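PDB 5WTZ: binary enterotoxin of Clostridium perfringens component a, which is the actin-specific ADP-ribosylating component of an iota-like binary enterotoxin and binds NAD+, from which it probably transfers ADP-ribose to actin. Local coordinates for residues 95-100 with 201-206; 140-145 with 169-174; 64-69 with 402-407; 312-317 with 323-328. One frame throughout, in Å; residues are numbered along the deposited sequence.

Contact 1. Residues 95-100 with 201-206; sequences YYYEAN and KQYAKV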
# COMPACT_ATOMS: atom_id res chain seq x y z
N TYR A 95 15.95 9.21 -8.89
CA TYR A 95 15.37 10.52 -8.62
C TYR A 95 13.98 10.68 -9.22
O TYR A 95 13.70 10.17 -10.31
CB TYR A 95 16.28 11.63 -9.15
CG TYR A 95 17.66 11.62 -8.53
CD1 TYR A 95 18.65 10.78 -9.01
CD2 TYR A 95 17.96 12.45 -7.45
CE1 TYR A 95 19.91 10.76 -8.44
CE2 TYR A 95 19.23 12.44 -6.89
CZ TYR A 95 20.19 11.59 -7.38
OH TYR A 95 21.45 11.57 -6.81
N TYR A 96 13.10 11.37 -8.50
CA TYR A 96 11.85 11.86 -9.09
C TYR A 96 11.20 12.90 -8.19
O TYR A 96 11.24 12.79 -6.96
CB TYR A 96 10.86 10.72 -9.36
CG TYR A 96 10.43 9.92 -8.15
CD1 TYR A 96 11.21 8.88 -7.67
CD2 TYR A 96 9.23 10.19 -7.50
CE1 TYR A 96 10.82 8.13 -6.55
CE2 TYR A 96 8.84 9.46 -6.40
CZ TYR A 96 9.62 8.43 -5.93
OH TYR A 96 9.19 7.72 -4.84
N TYR A 97 10.65 13.92 -8.83
CA TYR A 97 9.82 14.90 -8.15
C TYR A 97 8.51 14.24 -7.76
O TYR A 97 8.03 13.36 -8.49
CB TYR A 97 9.54 16.10 -9.05
CG TYR A 97 10.68 17.08 -9.20
CD1 TYR A 97 11.15 17.82 -8.11
CD2 TYR A 97 11.27 17.28 -10.43
CE1 TYR A 97 12.18 18.75 -8.27
CE2 TYR A 97 12.29 18.21 -10.59
CZ TYR A 97 12.75 18.93 -9.50
OH TYR A 97 13.77 19.84 -9.66
N GLU A 98 7.95 14.63 -6.62
CA GLU A 98 6.76 13.97 -6.10
C GLU A 98 5.74 14.94 -5.48
O GLU A 98 6.09 16.01 -4.99
CB GLU A 98 7.17 12.91 -5.08
CG GLU A 98 6.00 12.07 -4.53
CD GLU A 98 5.21 11.35 -5.63
OE1 GLU A 98 4.46 12.01 -6.39
OE2 GLU A 98 5.35 10.11 -5.72
N ALA A 99 4.46 14.56 -5.54
CA ALA A 99 3.38 15.39 -5.03
C ALA A 99 3.20 15.11 -3.54
O ALA A 99 3.50 14.01 -3.08
CB ALA A 99 2.08 15.13 -5.80
N ASN A 100 2.74 16.09 -2.78
CA ASN A 100 2.62 15.83 -1.36
C ASN A 100 1.56 14.76 -1.05
O ASN A 100 1.69 14.03 -0.07
CB ASN A 100 2.35 17.13 -0.58
CG ASN A 100 1.27 17.98 -1.19
OD1 ASN A 100 0.86 17.75 -2.33
ND2 ASN A 100 0.83 18.98 -0.46
N LYS A 201 15.29 27.43 -6.57
CA LYS A 201 14.06 27.07 -5.87
C LYS A 201 14.28 25.95 -4.86
O LYS A 201 14.98 24.97 -5.13
CB LYS A 201 12.99 26.67 -6.88
CG LYS A 201 11.68 26.20 -6.29
CD LYS A 201 10.67 25.97 -7.41
CE LYS A 201 9.37 25.38 -6.91
NZ LYS A 201 8.77 26.24 -5.85
N GLN A 202 13.66 26.09 -3.69
CA GLN A 202 13.78 25.07 -2.66
C GLN A 202 12.74 23.96 -2.80
O GLN A 202 11.56 24.22 -3.05
CB GLN A 202 13.66 25.70 -1.27
CG GLN A 202 14.85 26.57 -0.90
CD GLN A 202 14.78 27.09 0.53
OE1 GLN A 202 13.81 26.84 1.25
NE2 GLN A 202 15.81 27.83 0.94
N TYR A 203 13.20 22.73 -2.61
CA TYR A 203 12.33 21.58 -2.61
C TYR A 203 12.60 20.79 -1.34
O TYR A 203 13.71 20.81 -0.82
CB TYR A 203 12.57 20.70 -3.84
CG TYR A 203 12.31 21.37 -5.17
CD1 TYR A 203 13.30 22.16 -5.78
CD2 TYR A 203 11.09 21.22 -5.83
CE1 TYR A 203 13.07 22.77 -7.01
CE2 TYR A 203 10.86 21.84 -7.05
CZ TYR A 203 11.85 22.61 -7.64
OH TYR A 203 11.63 23.22 -8.86
N ALA A 204 11.58 20.08 -0.85
CA ALA A 204 11.78 19.14 0.24
C ALA A 204 12.37 17.85 -0.32
O ALA A 204 11.72 17.14 -1.09
CB ALA A 204 10.46 18.87 0.96
N LYS A 205 13.62 17.56 0.04
CA LYS A 205 14.28 16.36 -0.44
C LYS A 205 14.07 15.20 0.55
O LYS A 205 14.58 15.21 1.67
CB LYS A 205 15.76 16.61 -0.67
CG LYS A 205 16.54 15.43 -1.20
CD LYS A 205 18.01 15.75 -1.21
CE LYS A 205 18.86 14.50 -1.29
NZ LYS A 205 20.31 14.82 -1.14
N VAL A 206 13.34 14.20 0.10
CA VAL A 206 13.12 12.98 0.87
C VAL A 206 14.13 11.92 0.43
O VAL A 206 14.09 11.45 -0.71
CB VAL A 206 11.68 12.44 0.70
CG1 VAL A 206 11.48 11.15 1.48
CG2 VAL A 206 10.66 13.49 1.14

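Contact 2. Residues 140-145 with 169-174; sequences FKDVTM and ASYGND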
# COMPACT_ATOMS: atom_id res chain seq x y z
N PHE A 140 3.79 -0.00 -11.47
CA PHE A 140 5.20 0.14 -11.78
C PHE A 140 5.60 1.59 -11.54
O PHE A 140 4.79 2.51 -11.67
CB PHE A 140 5.51 -0.27 -13.22
CG PHE A 140 5.06 -1.66 -13.56
CD1 PHE A 140 5.86 -2.75 -13.26
CD2 PHE A 140 3.83 -1.88 -14.15
CE1 PHE A 140 5.43 -4.04 -13.55
CE2 PHE A 140 3.40 -3.16 -14.45
CZ PHE A 140 4.20 -4.24 -14.15
N LYS A 141 6.86 1.80 -11.19
CA LYS A 141 7.35 3.14 -10.91
C LYS A 141 8.55 3.43 -11.80
O LYS A 141 9.59 2.79 -11.66
CB LYS A 141 7.71 3.28 -9.42
CG LYS A 141 8.26 4.65 -9.04
CD LYS A 141 7.36 5.78 -9.54
CE LYS A 141 7.70 7.10 -8.86
NZ LYS A 141 6.76 8.20 -9.24
N ASP A 142 8.40 4.37 -12.72
CA ASP A 142 9.53 4.75 -13.54
C ASP A 142 10.14 6.02 -12.99
O ASP A 142 9.42 6.89 -12.48
CB ASP A 142 9.12 4.91 -15.01
CG ASP A 142 7.92 5.82 -15.20
OD1 ASP A 142 6.77 5.36 -15.01
OD2 ASP A 142 8.14 7.00 -15.57
N VAL A 143 11.46 6.09 -13.05
CA VAL A 143 12.23 7.17 -12.44
C VAL A 143 13.39 7.60 -13.31
O VAL A 143 13.62 7.01 -14.37
CB VAL A 143 12.77 6.75 -11.07
CG1 VAL A 143 11.63 6.52 -10.10
CG2 VAL A 143 13.61 5.49 -11.20
N THR A 144 14.14 8.60 -12.86
CA THR A 144 15.31 9.08 -13.60
C THR A 144 16.60 8.82 -12.83
O THR A 144 16.59 8.62 -11.61
CB THR A 144 15.17 10.57 -13.94
OG1 THR A 144 15.20 11.35 -12.74
CG2 THR A 144 13.86 10.83 -14.64
N MET A 145 17.73 8.84 -13.54
CA MET A 145 19.02 8.42 -12.98
C MET A 145 19.79 9.53 -12.28
O MET A 145 20.75 9.26 -11.56
CB MET A 145 19.90 7.84 -14.07
CG MET A 145 19.29 6.65 -14.76
SD MET A 145 20.28 6.03 -16.13
CE MET A 145 18.97 5.12 -16.98
N ALA A 169 14.78 -1.72 -15.05
CA ALA A 169 15.20 -1.72 -16.44
C ALA A 169 15.42 -0.32 -17.00
O ALA A 169 14.67 0.61 -16.68
CB ALA A 169 14.18 -2.47 -17.29
N SER A 170 16.46 -0.17 -17.82
CA SER A 170 16.74 1.09 -18.51
C SER A 170 15.91 1.14 -19.78
O SER A 170 15.95 0.21 -20.59
CB SER A 170 18.23 1.24 -18.83
OG SER A 170 18.98 1.63 -17.69
N TYR A 171 15.16 2.21 -19.96
CA TYR A 171 14.22 2.30 -21.08
C TYR A 171 13.87 3.75 -21.40
O TYR A 171 14.24 4.68 -20.67
CB TYR A 171 12.95 1.51 -20.75
CG TYR A 171 11.90 2.33 -20.03
CD1 TYR A 171 12.07 2.69 -18.69
CD2 TYR A 171 10.75 2.76 -20.68
CE1 TYR A 171 11.12 3.44 -18.02
CE2 TYR A 171 9.80 3.51 -20.02
CZ TYR A 171 9.98 3.85 -18.69
OH TYR A 171 9.03 4.61 -18.04
N GLY A 172 13.15 3.95 -22.50
CA GLY A 172 12.69 5.27 -22.89
C GLY A 172 12.93 5.58 -24.35
O GLY A 172 13.53 4.77 -25.07
N ASN A 173 12.47 6.75 -24.79
CA ASN A 173 12.70 7.23 -26.16
C ASN A 173 13.83 8.24 -26.19
O ASN A 173 14.76 8.12 -26.98
CB ASN A 173 11.44 7.86 -26.75
CG ASN A 173 10.26 6.91 -26.77
OD1 ASN A 173 9.19 7.23 -26.24
ND2 ASN A 173 10.44 5.75 -27.39
N ASP A 174 13.72 9.27 -25.35
CA ASP A 174 14.82 10.21 -25.16
C ASP A 174 15.98 9.37 -24.66
O ASP A 174 15.89 8.71 -23.62
CB ASP A 174 14.45 11.34 -24.19
CG ASP A 174 15.57 12.35 -23.99
OD1 ASP A 174 16.57 12.31 -24.75
OD2 ASP A 174 15.45 13.20 -23.08

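Contact 3. Residues 64-69 with 402-407; sequences DNYEGI and YDESSL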
# COMPACT_ATOMS: atom_id res chain seq x y z
N ASP A 64 -13.35 -11.63 -7.25
CA ASP A 64 -12.58 -12.78 -7.74
C ASP A 64 -12.74 -13.10 -9.22
O ASP A 64 -11.77 -13.46 -9.88
CB ASP A 64 -12.91 -14.02 -6.91
CG ASP A 64 -12.37 -13.93 -5.50
OD1 ASP A 64 -12.03 -12.81 -5.06
OD2 ASP A 64 -12.26 -14.98 -4.84
N ASN A 65 -13.96 -13.00 -9.75
CA ASN A 65 -14.18 -13.38 -11.14
C ASN A 65 -14.42 -12.17 -12.01
O ASN A 65 -15.13 -12.21 -13.01
CB ASN A 65 -15.32 -14.38 -11.27
CG ASN A 65 -15.00 -15.70 -10.60
OD1 ASN A 65 -15.84 -16.29 -9.93
ND2 ASN A 65 -13.75 -16.14 -10.73
N TYR A 66 -13.82 -11.06 -11.58
CA TYR A 66 -13.61 -9.90 -12.41
C TYR A 66 -12.58 -10.27 -13.47
O TYR A 66 -11.43 -10.58 -13.12
CB TYR A 66 -13.14 -8.75 -11.53
CG TYR A 66 -12.63 -7.51 -12.20
CD1 TYR A 66 -13.48 -6.43 -12.43
CD2 TYR A 66 -11.29 -7.37 -12.53
CE1 TYR A 66 -13.01 -5.28 -13.01
CE2 TYR A 66 -10.80 -6.21 -13.10
CZ TYR A 66 -11.67 -5.16 -13.34
OH TYR A 66 -11.20 -4.00 -13.92
N GLU A 67 -12.96 -10.27 -14.74
CA GLU A 67 -12.01 -10.68 -15.76
C GLU A 67 -11.31 -9.49 -16.41
O GLU A 67 -10.25 -9.65 -17.01
CB GLU A 67 -12.67 -11.55 -16.84
CG GLU A 67 -11.76 -12.68 -17.30
CD GLU A 67 -12.21 -13.35 -18.57
OE1 GLU A 67 -13.37 -13.12 -18.99
OE2 GLU A 67 -11.41 -14.10 -19.16
N GLY A 68 -11.90 -8.31 -16.27
CA GLY A 68 -11.21 -7.07 -16.62
C GLY A 68 -10.91 -6.91 -18.10
O GLY A 68 -11.75 -7.23 -18.95
N ILE A 69 -9.72 -6.42 -18.40
CA ILE A 69 -9.31 -6.13 -19.77
C ILE A 69 -8.08 -6.95 -20.14
O ILE A 69 -7.00 -6.73 -19.60
CB ILE A 69 -9.04 -4.63 -19.97
CG1 ILE A 69 -10.33 -3.85 -19.69
CG2 ILE A 69 -8.50 -4.35 -21.37
CD1 ILE A 69 -10.22 -2.36 -19.82
N TYR A 402 -11.50 4.23 -9.17
CA TYR A 402 -12.87 4.02 -9.60
C TYR A 402 -13.15 2.55 -9.83
O TYR A 402 -12.60 1.95 -10.75
CB TYR A 402 -13.16 4.83 -10.87
CG TYR A 402 -14.58 4.69 -11.33
CD1 TYR A 402 -15.63 5.27 -10.62
CD2 TYR A 402 -14.89 3.94 -12.46
CE1 TYR A 402 -16.95 5.13 -11.05
CE2 TYR A 402 -16.20 3.80 -12.90
CZ TYR A 402 -17.23 4.39 -12.19
OH TYR A 402 -18.52 4.24 -12.63
N ASP A 403 -14.00 1.97 -8.98
CA ASP A 403 -14.50 0.61 -9.18
C ASP A 403 -15.65 0.67 -10.16
O ASP A 403 -16.76 1.06 -9.80
CB ASP A 403 -14.95 -0.03 -7.86
CG ASP A 403 -15.34 -1.51 -8.01
OD1 ASP A 403 -15.49 -2.00 -9.15
OD2 ASP A 403 -15.48 -2.20 -6.97
N GLU A 404 -15.39 0.26 -11.40
CA GLU A 404 -16.34 0.39 -12.49
C GLU A 404 -17.33 -0.77 -12.54
O GLU A 404 -18.28 -0.75 -13.33
CB GLU A 404 -15.61 0.50 -13.84
CG GLU A 404 -15.03 -0.81 -14.39
CD GLU A 404 -13.75 -1.26 -13.70
OE1 GLU A 404 -13.08 -0.43 -13.03
OE2 GLU A 404 -13.39 -2.45 -13.83
N SER A 405 -17.10 -1.77 -11.71
CA SER A 405 -17.90 -2.99 -11.76
C SER A 405 -19.30 -2.78 -11.19
O SER A 405 -19.50 -2.01 -10.23
CB SER A 405 -17.19 -4.13 -11.02
OG SER A 405 -17.23 -3.95 -9.62
N SER A 406 -20.25 -3.50 -11.77
CA SER A 406 -21.62 -3.50 -11.32
C SER A 406 -21.74 -4.02 -9.89
O SER A 406 -22.37 -3.38 -9.04
CB SER A 406 -22.49 -4.34 -12.25
OG SER A 406 -23.86 -4.26 -11.89
N LEU A 407 -21.12 -5.16 -9.60
CA LEU A 407 -21.22 -5.72 -8.26
C LEU A 407 -20.43 -4.90 -7.24
O LEU A 407 -20.73 -4.90 -6.04
CB LEU A 407 -20.75 -7.17 -8.26
CG LEU A 407 -21.62 -8.17 -9.02
CD1 LEU A 407 -21.00 -9.56 -8.96
CD2 LEU A 407 -23.02 -8.20 -8.45

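Contact 4. Residues 312-317 with 323-328; sequences SPDYDF and VSKFKE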
# COMPACT_ATOMS: atom_id res chain seq x y z
N SER A 312 -25.02 9.34 3.72
CA SER A 312 -24.40 10.63 4.00
C SER A 312 -23.96 11.24 2.68
O SER A 312 -23.34 10.56 1.86
CB SER A 312 -23.19 10.48 4.93
OG SER A 312 -23.57 9.97 6.20
N PRO A 313 -24.30 12.52 2.47
CA PRO A 313 -23.76 13.29 1.35
C PRO A 313 -22.24 13.18 1.25
O PRO A 313 -21.70 13.09 0.15
CB PRO A 313 -24.19 14.72 1.69
CG PRO A 313 -25.46 14.56 2.43
CD PRO A 313 -25.35 13.25 3.19
N ASP A 314 -21.57 13.16 2.40
CA ASP A 314 -20.12 13.12 2.45
C ASP A 314 -19.57 11.77 1.97
O ASP A 314 -18.39 11.64 1.69
CB ASP A 314 -19.61 13.40 3.87
CG ASP A 314 -19.79 14.85 4.28
OD1 ASP A 314 -20.38 15.63 3.51
OD2 ASP A 314 -19.35 15.21 5.39
N TYR A 315 -20.43 10.77 1.88
CA TYR A 315 -20.00 9.42 1.51
C TYR A 315 -20.06 9.21 -0.02
O TYR A 315 -19.71 8.15 -0.54
CB TYR A 315 -20.86 8.39 2.27
CG TYR A 315 -20.42 6.95 2.18
CD1 TYR A 315 -19.12 6.56 2.50
CD2 TYR A 315 -21.33 5.96 1.80
CE1 TYR A 315 -18.74 5.22 2.43
CE2 TYR A 315 -20.95 4.63 1.74
CZ TYR A 315 -19.67 4.27 2.05
OH TYR A 315 -19.32 2.94 1.97
N ASP A 316 -20.50 10.25 -0.75
CA ASP A 316 -20.54 10.19 -2.20
C ASP A 316 -19.18 10.58 -2.79
O ASP A 316 -18.95 11.74 -3.12
CB ASP A 316 -21.63 11.12 -2.75
CG ASP A 316 -21.85 10.95 -4.25
OD1 ASP A 316 -21.08 10.22 -4.91
OD2 ASP A 316 -22.80 11.55 -4.78
N PHE A 317 -18.31 9.59 -2.95
CA PHE A 317 -16.94 9.85 -3.39
C PHE A 317 -16.83 10.02 -4.90
O PHE A 317 -15.74 10.24 -5.43
CB PHE A 317 -16.01 8.74 -2.92
CG PHE A 317 -15.94 8.61 -1.43
CD1 PHE A 317 -15.78 9.73 -0.63
CD2 PHE A 317 -16.07 7.37 -0.83
CE1 PHE A 317 -15.73 9.61 0.75
CE2 PHE A 317 -16.01 7.24 0.54
CZ PHE A 317 -15.85 8.36 1.34
N VAL A 323 -14.15 13.55 -1.62
CA VAL A 323 -12.84 12.93 -1.40
C VAL A 323 -11.92 13.91 -0.67
O VAL A 323 -11.22 13.52 0.27
CB VAL A 323 -12.19 12.50 -2.73
CG1 VAL A 323 -10.79 11.94 -2.47
CG2 VAL A 323 -13.07 11.49 -3.45
N SER A 324 -11.93 15.17 -1.09
CA SER A 324 -11.12 16.22 -0.45
C SER A 324 -11.47 16.41 1.02
O SER A 324 -10.58 16.52 1.88
CB SER A 324 -11.28 17.54 -1.18
OG SER A 324 -10.83 17.42 -2.52
N LYS A 325 -12.77 16.44 1.32
CA LYS A 325 -13.26 16.56 2.69
C LYS A 325 -12.74 15.40 3.54
O LYS A 325 -12.31 15.60 4.67
CB LYS A 325 -14.79 16.58 2.74
CG LYS A 325 -15.41 17.90 2.34
CD LYS A 325 -16.94 17.87 2.47
CE LYS A 325 -17.41 18.12 3.90
NZ LYS A 325 -18.90 18.21 4.00
N PHE A 326 -12.78 14.20 2.98
CA PHE A 326 -12.40 13.00 3.70
C PHE A 326 -10.90 13.03 4.00
O PHE A 326 -10.46 12.67 5.10
CB PHE A 326 -12.76 11.76 2.90
CG PHE A 326 -12.69 10.48 3.68
CD1 PHE A 326 -13.79 10.04 4.40
CD2 PHE A 326 -11.54 9.72 3.68
CE1 PHE A 326 -13.73 8.86 5.13
CE2 PHE A 326 -11.47 8.53 4.40
CZ PHE A 326 -12.57 8.10 5.12
N LYS A 327 -10.13 13.48 3.02
CA LYS A 327 -8.68 13.57 3.18
C LYS A 327 -8.34 14.60 4.24
O LYS A 327 -7.48 14.35 5.09
CB LYS A 327 -8.00 13.90 1.85
CG LYS A 327 -8.06 12.77 0.83
CD LYS A 327 -7.26 13.12 -0.41
CE LYS A 327 -7.15 11.93 -1.35
NZ LYS A 327 -5.99 12.10 -2.26
N GLU A 328 -9.02 15.74 4.20
CA GLU A 328 -8.78 16.80 5.16
C GLU A 328 -9.13 16.36 6.58
O GLU A 328 -8.43 16.69 7.55
CB GLU A 328 -9.58 18.05 4.78
CG GLU A 328 -8.82 19.05 3.94
CD GLU A 328 -7.79 19.83 4.74
OE1 GLU A 328 -8.02 20.07 5.95
OE2 GLU A 328 -6.74 20.20 4.16

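Contact 1. Residues 95-100 with 201-206
Tyr97 meets Tyr203 across the contact, while Glu98, the next residue, sends its side chain to the opposite side of the strand; there, within segment 95-100, the shortest polar bond runs from Ala99 N to Glu98 OE1 (2.7 Å), using the carboxylate lone pair that faces away from OE2. It turns the carboxylate of Glu98 back on the backbone just where strand 92-98 ends. The contact belongs to the five-stranded mixed sheet of the first ADP-ribosyltransferase fold in the chain, order 1-3-5-4-2, in which strand 156-162 lies between the outermost strand 92-98 and strand 201-211. The two segments are therefore next-but-one neighbours, with Tyr97 CA and Lys205 CA 9.0 Å apart, and the two tyrosine side chains span the gap. Glu98 pairs with Ile156 at the very start of the middle strand, so the tyrosines meet where that strand is just beginning. Both rings leave the backbone with CG opposite the carbonyl carbon, and Tyr97 brings CE1 over one face of the Tyr203 ring, 3.5 Å above its plane and displaced toward the rim. Tyr97 CE1 comes to 3.6 Å from Tyr203 CE2. The rings meet at a slant, with planes 44° apart and centroids 5.0 Å apart. The loop leading into strand 156-162 supplies partners for both hydroxyls: Ile150 O bonds to Tyr97 OH and Ser152 N to Tyr203 OH, while Pro148 and Asn151 pack beside the rings. These separate backbone partners hold the two hydroxyls at different points of the loop, Tyr97 OH being 4.1 Å from Tyr203 OH.

Contact 2. Residues 140-145 with 169-174
Asp142 and Tyr171 both place CG between the backbone N and the carbonyl carbon (chi1 52° and 88°), and the long tyrosine ring thereby brings its hydroxyl against the base of the aspartate. Tyr171 OH lies 3.0 Å from Asp142 CB, a short, tight contact rather than a bond, made at the edge of the phenol and near the ring plane. The carboxylate stands perpendicular to the ring, and Tyr171 OH is 3.6 Å from Asp142 OD2. Both oxygens have other partners: Asp142 OD1 bonds to Tyr45 OH, and Asp142 OD2 forms a salt bridge with Arg179, a residue the Tyr171 side chain also touches. Just past the end of the strand, the straight chain of Met145 carries its terminal methyl to the serine, with Met145 CE 3.6 Å from Ser170 OG. That hydroxyl is bonded to Arg26 NH1, and Met145 packs on Ala19 and Ala23 of the same helix, 16-31. Helix 36-61 covers Tyr171 through Tyr45 and Ile46. Asp142 CA and Ala169 CA are 9.1 Å apart because strand 179-182 runs between the segments. Asp142 and Tyr171 thus form a bridge across the central strand by side chains of the two outer strands, in the small three-stranded antiparallel sheet (141-144, 179-182, 168-171) of the first ADP-ribosyltransferase fold.

Contact 3. Residues 64-69 with 402-407
From its CB, which points toward segment 402-407, Tyr66 sends its ring to Glu404, with CG anti to the backbone N (chi1 170°). One face of the ring is approached by the backbone of its own loop, Gly68 N standing 3.9 Å above the plane and toward the rim. Along the ring edge, Tyr66 CE1 comes to 3.0 Å from Glu404 OE2. The tip completes the approach: Tyr66 OH donates a hydrogen bond of 2.7 Å to Glu404 OE2, which lies near the ring plane. The hydroxyl meets that oxygen on its syn side, 18° out of the carboxylate plane. This is an interdomain contact, joining the loop between helices 36-61 and 70-83 of the first ADP-ribosyltransferase fold to the turn that follows strand 391-403 in the second, the fold that holds NAD. Glu404 is bent at chi2 (-77°), and its OE1 forms a salt bridge with Lys58 of helix 36-61, a lysine that packs against Tyr66 and also bonds to Tyr402 O. The two carboxylate oxygens thus both bind the first domain. Behind Glu404 the chain is shaped by an Asx turn: Asp403 OD1 accepts from Ser405 N (3.0 Å) and, on the same face of its carboxylate, from Ser405 OG (2.7 Å). Asp403 OD2 is paired with Lys413.

Contact 4. Residues 312-317 with 323-328
Charge joins Asp314 to Lys325 at the outer side of the contact. The lysine chain is bent at chi3 (82°), and Lys325 NZ meets Asp314 OD1 at 3.0 Å on its syn side but 34° out of the carboxylate plane; the second bond, to Asp314 OD2, is weak at 3.3 Å. Aromatic contact takes over further in. The edge of Phe317 is turned to the face of Phe326 in a T-shaped pair, with planes 77° apart and centroids separated by 5.6 Å; the closest carbons are Phe317 CZ and Phe326 CD1 at 4.1 Å. Aliphatic packing adds Val323, whose CG2 lies 4.1 Å from Phe317 CB. The same methyl, Val323 CG2, also approaches the carbonyl Phe317 O to 3.6 Å. The backbone sets these groups in place: a short 3-10 turn with Tyr315 N bonded to Ser312 O (2.9 Å) presents Asp314, and an inverse gamma turn centred on Asp316 leads into Phe317. Tyr315 O sits 3.7 Å above one face of the Phe317 ring, displaced toward the rim, while Phe317 O is bonded to Asn412 ND2. Helix 320-330 is thereby joined to the loop that precedes it, in the second ADP-ribosyltransferase fold. Both phenylalanine rings pack against the main sheet of that fold, resting on Leu358 of strand 358-364 and Leu414 of strand 411-420, and Phe326 also meets Ile398 of strand 391-403, Phe306 and Trp330.

In the fold
Contacts 1 and 2 belong to the first ADP-ribosyltransferase fold, and both join strands that are next-but-one neighbours in a sheet. They touch each other, Tyr95 N lying 2.9 Å from Thr144 O, so the sheets they span are linked edge to edge. Contact 4 lies in the second fold and is of another kind: a loop and a helix pack on the sheet through apolar rings, with a salt bridge at its exposed side. Contact 3 differs in place and chemistry, being a surface hydrogen bond to a carboxylate between the two folds; it encloses the other three along the chain. Contact 2 is buried and contact 1 partly so, whereas contact 4 is mainly buried, with Lys325 exposed.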